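Local structure of oxidoreductase, NAD-binding (Acidithiobacillus ferrooxidans, 7BVJ) at residues 16-21 / 86-91; 20-25 / 275-280. The protein catalyses the NAD(+)-dependent oxidation of the glucosamine 3-position of UDP-N-acetylglucosamine to a ketone, a step in making a diamino sugar of lipid A. All coordinates share one frame; numbering follows the deposited sequence.

Contact 1: residues 16-21 / 86-91; sequences RFHAQK and HCLIEK
Leu-88 and Glu-90 of strand 86-90 both reach His-18 of helix 13-25, a helix-on-sheet contact within the NAD-binding Rossmann fold. Helix 13-25 starts in the glycine-rich Gly-10, Gly-12, Gly-15 motif, whose residues line the NAD pocket. His-18 projects from the helix across the parallel sheet as far as strand 86-90. Along this strand, Leu-88 points toward helix 13-25, and its CD2 lies 4.2 Å from CE1 of the His-18 imidazole, a loose apolar contact made obliquely to the ring. Ile-89, between Leu-88 and Glu-90, points away, to helix 73-82 on the other face of the sheet. Glu-90, just before Lys-91, one of two residues proposed as the catalytic base, supplies the polar part of the contact: His-18 NE2 donates to Glu-90 OE1 over 3.3 Å, with an N-H...O angle of 151°. The other ring nitrogen, ND1, is hydrogen-bonded to Ser-65 OG, so the imidazole is gripped from two sides and its rotation is fixed. Glu-90 sits close to Leu-14, which binds NAD, and the Glu-Lys-Pro sequence here is a familiar signature of this family. The Glu-90 side chain leaves the strand with CG anti to the backbone N (chi1 -178°) and bends at the next bond to bring its carboxylate to the histidine. Carboxylate and imidazole planes stand 90° apart, and OE1 lies near the ring plane at its NE2 edge.

Contact 2: residues 20-25 / 275-280; sequences QKYAAI and DFLNAI
Tyr-22 brings its hydroxyl to the rim of the Phe-276 ring, with OH 3.3 Å from CE2 and 3.4 Å from CD2. The oxygen lies near the plane of that ring, and the two side chains cross at about a right angle. Lower on the tyrosine, Leu-277 covers the ring edge, its CD2 4.0 Å from Tyr-22 CE1. Leu-277 CD1 also meets Ile-25 CD1 at 4.2 Å. These side chains link helices 13-25 and 268-282, whose short segments here cross at -53° with axes 12.3 Å apart at closest approach, a wide spacing bridged by the Tyr-22 ring and the Leu-277 and Ile-25 methyls. A helix from late in the chain thus closes over the N-terminal Rossmann domain. Further out, Ile-280 CD1 rests on one face of Phe-276, offset toward its rim, while Thr-6 and Val-8 of strand 5-9 touch Tyr-22. Ser-65 OG hydrogen-bonds to Tyr-22 OH, anchoring the ring's polar end. A phenylalanine in place of Tyr-22 would probably leave Ser-65 without this partner and open a small gap at the Phe-276 edge. The contact is largely apolar, its one polar atom satisfied by the sheet while facing ring C-H groups that are probably slightly positive.

Overall arrangement
Both contacts are buried and start from helix 13-25, where His-18 and Tyr-22 stand one turn apart and share Ser-65 as a hydrogen-bonding partner. Contact 1 joins the helix to the parallel sheet and lies nearer the cofactor: the Glu-90 side chain is about 6 Å from NAD, against about 13 Å for Tyr-22. Its main link is polar, the His-18 to Glu-90 hydrogen bond. Contact 2 joins the same helix to helix 268-282, farther from the centre of the chain, and relies on apolar packing that reaches a partly exposed margin at Ile-25. The two meet where Phe-276 CZ packs 3.3 Å from Leu-88 N, so strand 86-90 lies against both helices.

Contact 1: residues 16-21 / 86-91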
# COMPACT_ATOMS: atom_id res chain seq x y z
N ARG A 16 6.19 7.10 -13.01
CA ARG A 16 7.03 6.61 -14.09
C ARG A 16 7.22 5.10 -14.01
O ARG A 16 7.17 4.41 -15.03
CB ARG A 16 8.38 7.33 -14.05
CG ARG A 16 9.42 6.73 -14.96
CD ARG A 16 10.61 7.69 -15.15
NE ARG A 16 11.75 7.05 -15.80
CZ ARG A 16 12.65 6.29 -15.18
NH1 ARG A 16 12.54 6.06 -13.87
NH2 ARG A 16 13.65 5.75 -15.86
N PHE A 17 7.44 4.56 -12.80
CA PHE A 17 7.57 3.11 -12.64
C PHE A 17 6.28 2.40 -13.03
O PHE A 17 6.31 1.35 -13.69
CB PHE A 17 7.95 2.76 -11.19
CG PHE A 17 9.31 3.24 -10.79
CD1 PHE A 17 9.47 4.11 -9.74
CD2 PHE A 17 10.44 2.84 -11.49
CE1 PHE A 17 10.73 4.57 -9.37
CE2 PHE A 17 11.70 3.29 -11.13
CZ PHE A 17 11.84 4.16 -10.07
N HIS A 18 5.13 2.95 -12.62
CA HIS A 18 3.86 2.40 -13.10
C HIS A 18 3.84 2.33 -14.62
O HIS A 18 3.42 1.31 -15.21
CB HIS A 18 2.68 3.26 -12.64
CG HIS A 18 2.22 2.98 -11.25
ND1 HIS A 18 0.96 2.48 -10.97
CD2 HIS A 18 2.79 3.23 -10.05
CE1 HIS A 18 0.80 2.41 -9.67
NE2 HIS A 18 1.89 2.85 -9.08
N ALA A 19 4.27 3.41 -15.27
CA ALA A 19 4.25 3.48 -16.73
C ALA A 19 5.17 2.43 -17.36
O ALA A 19 4.81 1.80 -18.36
CB ALA A 19 4.63 4.89 -17.20
N GLN A 20 6.36 2.23 -16.77
CA GLN A 20 7.26 1.20 -17.27
C GLN A 20 6.60 -0.18 -17.22
O GLN A 20 6.69 -0.96 -18.18
CB GLN A 20 8.57 1.18 -16.47
CG GLN A 20 9.40 2.46 -16.55
CD GLN A 20 10.69 2.41 -15.74
OE1 GLN A 20 10.89 1.50 -14.92
NE2 GLN A 20 11.58 3.37 -15.98
N LYS A 21 5.93 -0.48 -16.10
CA LYS A 21 5.27 -1.79 -15.98
C LYS A 21 4.19 -1.95 -17.05
O LYS A 21 4.12 -2.99 -17.74
CB LYS A 21 4.67 -1.97 -14.58
CG LYS A 21 5.62 -1.79 -13.41
CD LYS A 21 7.05 -2.19 -13.78
CE LYS A 21 7.81 -2.69 -12.58
NZ LYS A 21 8.69 -1.65 -12.00
N HIS A 86 -11.37 1.97 -15.77
CA HIS A 86 -10.97 1.33 -14.51
C HIS A 86 -9.74 2.02 -13.92
O HIS A 86 -8.90 2.58 -14.65
CB HIS A 86 -10.67 -0.15 -14.72
CG HIS A 86 -11.70 -0.90 -15.52
ND1 HIS A 86 -12.84 -1.44 -14.96
CD2 HIS A 86 -11.73 -1.24 -16.83
CE1 HIS A 86 -13.54 -2.06 -15.89
NE2 HIS A 86 -12.89 -1.96 -17.03
N CYS A 87 -9.60 1.96 -12.59
CA CYS A 87 -8.60 2.75 -11.87
C CYS A 87 -7.83 1.93 -10.85
O CYS A 87 -8.42 1.25 -10.00
CB CYS A 87 -9.26 3.93 -11.14
SG CYS A 87 -9.95 5.14 -12.22
N LEU A 88 -6.50 2.01 -10.92
CA LEU A 88 -5.61 1.63 -9.83
C LEU A 88 -5.07 2.94 -9.22
O LEU A 88 -4.30 3.66 -9.87
CB LEU A 88 -4.50 0.71 -10.33
CG LEU A 88 -3.24 0.50 -9.48
CD1 LEU A 88 -3.60 -0.03 -8.09
CD2 LEU A 88 -2.23 -0.40 -10.16
N ILE A 89 -5.47 3.25 -7.99
CA ILE A 89 -5.08 4.49 -7.32
C ILE A 89 -3.93 4.18 -6.37
O ILE A 89 -4.02 3.26 -5.54
CB ILE A 89 -6.26 5.11 -6.56
CG1 ILE A 89 -7.41 5.42 -7.51
CG2 ILE A 89 -5.81 6.38 -5.80
CD1 ILE A 89 -8.64 5.95 -6.83
N GLU A 90 -2.84 4.95 -6.47
CA GLU A 90 -1.76 4.76 -5.51
C GLU A 90 -2.27 5.01 -4.09
O GLU A 90 -3.21 5.78 -3.87
CB GLU A 90 -0.58 5.68 -5.86
CG GLU A 90 0.65 5.56 -4.97
CD GLU A 90 1.24 4.14 -4.88
OE1 GLU A 90 1.29 3.43 -5.91
OE2 GLU A 90 1.67 3.76 -3.76
N LYS A 91 -1.70 4.30 -3.13
CA LYS A 91 -2.05 4.56 -1.74
C LYS A 91 -1.43 5.89 -1.29
O LYS A 91 -0.36 6.28 -1.76
CB LYS A 91 -1.56 3.43 -0.83
CG LYS A 91 -0.05 3.30 -0.76
CD LYS A 91 0.55 4.05 0.43
CE LYS A 91 2.07 4.04 0.34
NZ LYS A 91 2.70 5.32 0.79

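Contact 2: residues 20-25 / 275-280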
# COMPACT_ATOMS: atom_id res chain seq x y z
N GLN A 20 6.36 2.23 -16.77
CA GLN A 20 7.26 1.20 -17.27
C GLN A 20 6.60 -0.18 -17.22
O GLN A 20 6.69 -0.96 -18.18
CB GLN A 20 8.57 1.18 -16.47
CG GLN A 20 9.40 2.46 -16.55
CD GLN A 20 10.69 2.41 -15.74
OE1 GLN A 20 10.89 1.50 -14.92
NE2 GLN A 20 11.58 3.37 -15.98
N LYS A 21 5.93 -0.48 -16.10
CA LYS A 21 5.27 -1.79 -15.98
C LYS A 21 4.19 -1.95 -17.05
O LYS A 21 4.12 -2.99 -17.74
CB LYS A 21 4.67 -1.97 -14.58
CG LYS A 21 5.62 -1.79 -13.41
CD LYS A 21 7.05 -2.19 -13.78
CE LYS A 21 7.81 -2.69 -12.58
NZ LYS A 21 8.69 -1.65 -12.00
N TYR A 22 3.32 -0.95 -17.18
CA TYR A 22 2.24 -1.06 -18.16
C TYR A 22 2.80 -1.25 -19.56
O TYR A 22 2.24 -2.02 -20.35
CB TYR A 22 1.34 0.16 -18.12
CG TYR A 22 0.32 0.21 -16.99
CD1 TYR A 22 -0.76 -0.66 -16.95
CD2 TYR A 22 0.42 1.17 -15.99
CE1 TYR A 22 -1.71 -0.59 -15.95
CE2 TYR A 22 -0.51 1.24 -14.97
CZ TYR A 22 -1.57 0.36 -14.96
OH TYR A 22 -2.49 0.43 -13.94
N ALA A 23 3.89 -0.56 -19.88
CA ALA A 23 4.49 -0.72 -21.20
C ALA A 23 5.01 -2.13 -21.41
O ALA A 23 4.97 -2.65 -22.54
CB ALA A 23 5.62 0.29 -21.40
N ALA A 24 5.50 -2.77 -20.34
CA ALA A 24 5.99 -4.13 -20.50
C ALA A 24 4.86 -5.17 -20.62
O ALA A 24 5.05 -6.19 -21.29
CB ALA A 24 6.91 -4.51 -19.34
N ILE A 25 3.70 -4.96 -20.00
CA ILE A 25 2.73 -6.04 -19.91
C ILE A 25 1.39 -5.74 -20.59
O ILE A 25 0.47 -6.55 -20.48
CB ILE A 25 2.48 -6.45 -18.45
CG1 ILE A 25 1.63 -5.39 -17.76
CG2 ILE A 25 3.81 -6.68 -17.75
CD1 ILE A 25 1.41 -5.70 -16.32
N ASP A 275 -2.11 -7.94 -11.49
CA ASP A 275 -3.32 -8.33 -10.77
C ASP A 275 -4.49 -7.41 -11.11
O ASP A 275 -5.61 -7.89 -11.37
CB ASP A 275 -3.02 -8.36 -9.27
CG ASP A 275 -4.19 -8.82 -8.46
OD1 ASP A 275 -5.10 -8.00 -8.24
OD2 ASP A 275 -4.21 -10.00 -8.03
N PHE A 276 -4.26 -6.10 -11.10
CA PHE A 276 -5.30 -5.13 -11.48
C PHE A 276 -5.87 -5.43 -12.87
O PHE A 276 -7.11 -5.49 -13.06
CB PHE A 276 -4.68 -3.71 -11.38
CG PHE A 276 -5.49 -2.58 -12.00
CD1 PHE A 276 -6.81 -2.35 -11.64
CD2 PHE A 276 -4.88 -1.70 -12.89
CE1 PHE A 276 -7.53 -1.28 -12.20
CE2 PHE A 276 -5.59 -0.64 -13.46
CZ PHE A 276 -6.92 -0.43 -13.11
N LEU A 277 -4.99 -5.68 -13.84
CA LEU A 277 -5.46 -5.90 -15.21
C LEU A 277 -6.16 -7.27 -15.35
O LEU A 277 -7.15 -7.40 -16.09
CB LEU A 277 -4.29 -5.78 -16.19
CG LEU A 277 -3.59 -4.41 -16.27
CD1 LEU A 277 -2.47 -4.42 -17.32
CD2 LEU A 277 -4.60 -3.31 -16.57
N ASN A 278 -5.69 -8.28 -14.63
CA ASN A 278 -6.38 -9.56 -14.62
C ASN A 278 -7.75 -9.43 -14.00
O ASN A 278 -8.71 -10.06 -14.45
CB ASN A 278 -5.56 -10.62 -13.89
CG ASN A 278 -4.33 -11.01 -14.66
OD1 ASN A 278 -4.30 -10.92 -15.89
ND2 ASN A 278 -3.30 -11.43 -13.95
N ALA A 279 -7.88 -8.60 -12.96
CA ALA A 279 -9.19 -8.41 -12.35
C ALA A 279 -10.17 -7.82 -13.35
O ALA A 279 -11.33 -8.23 -13.41
CB ALA A 279 -9.07 -7.52 -11.12
N ILE A 280 -9.71 -6.84 -14.14
CA ILE A 280 -10.59 -6.29 -15.17
C ILE A 280 -10.99 -7.37 -16.16
O ILE A 280 -12.17 -7.55 -16.46
CB ILE A 280 -9.93 -5.10 -15.89
CG1 ILE A 280 -9.78 -3.91 -14.96
CG2 ILE A 280 -10.74 -4.74 -17.14
CD1 ILE A 280 -8.66 -2.93 -15.37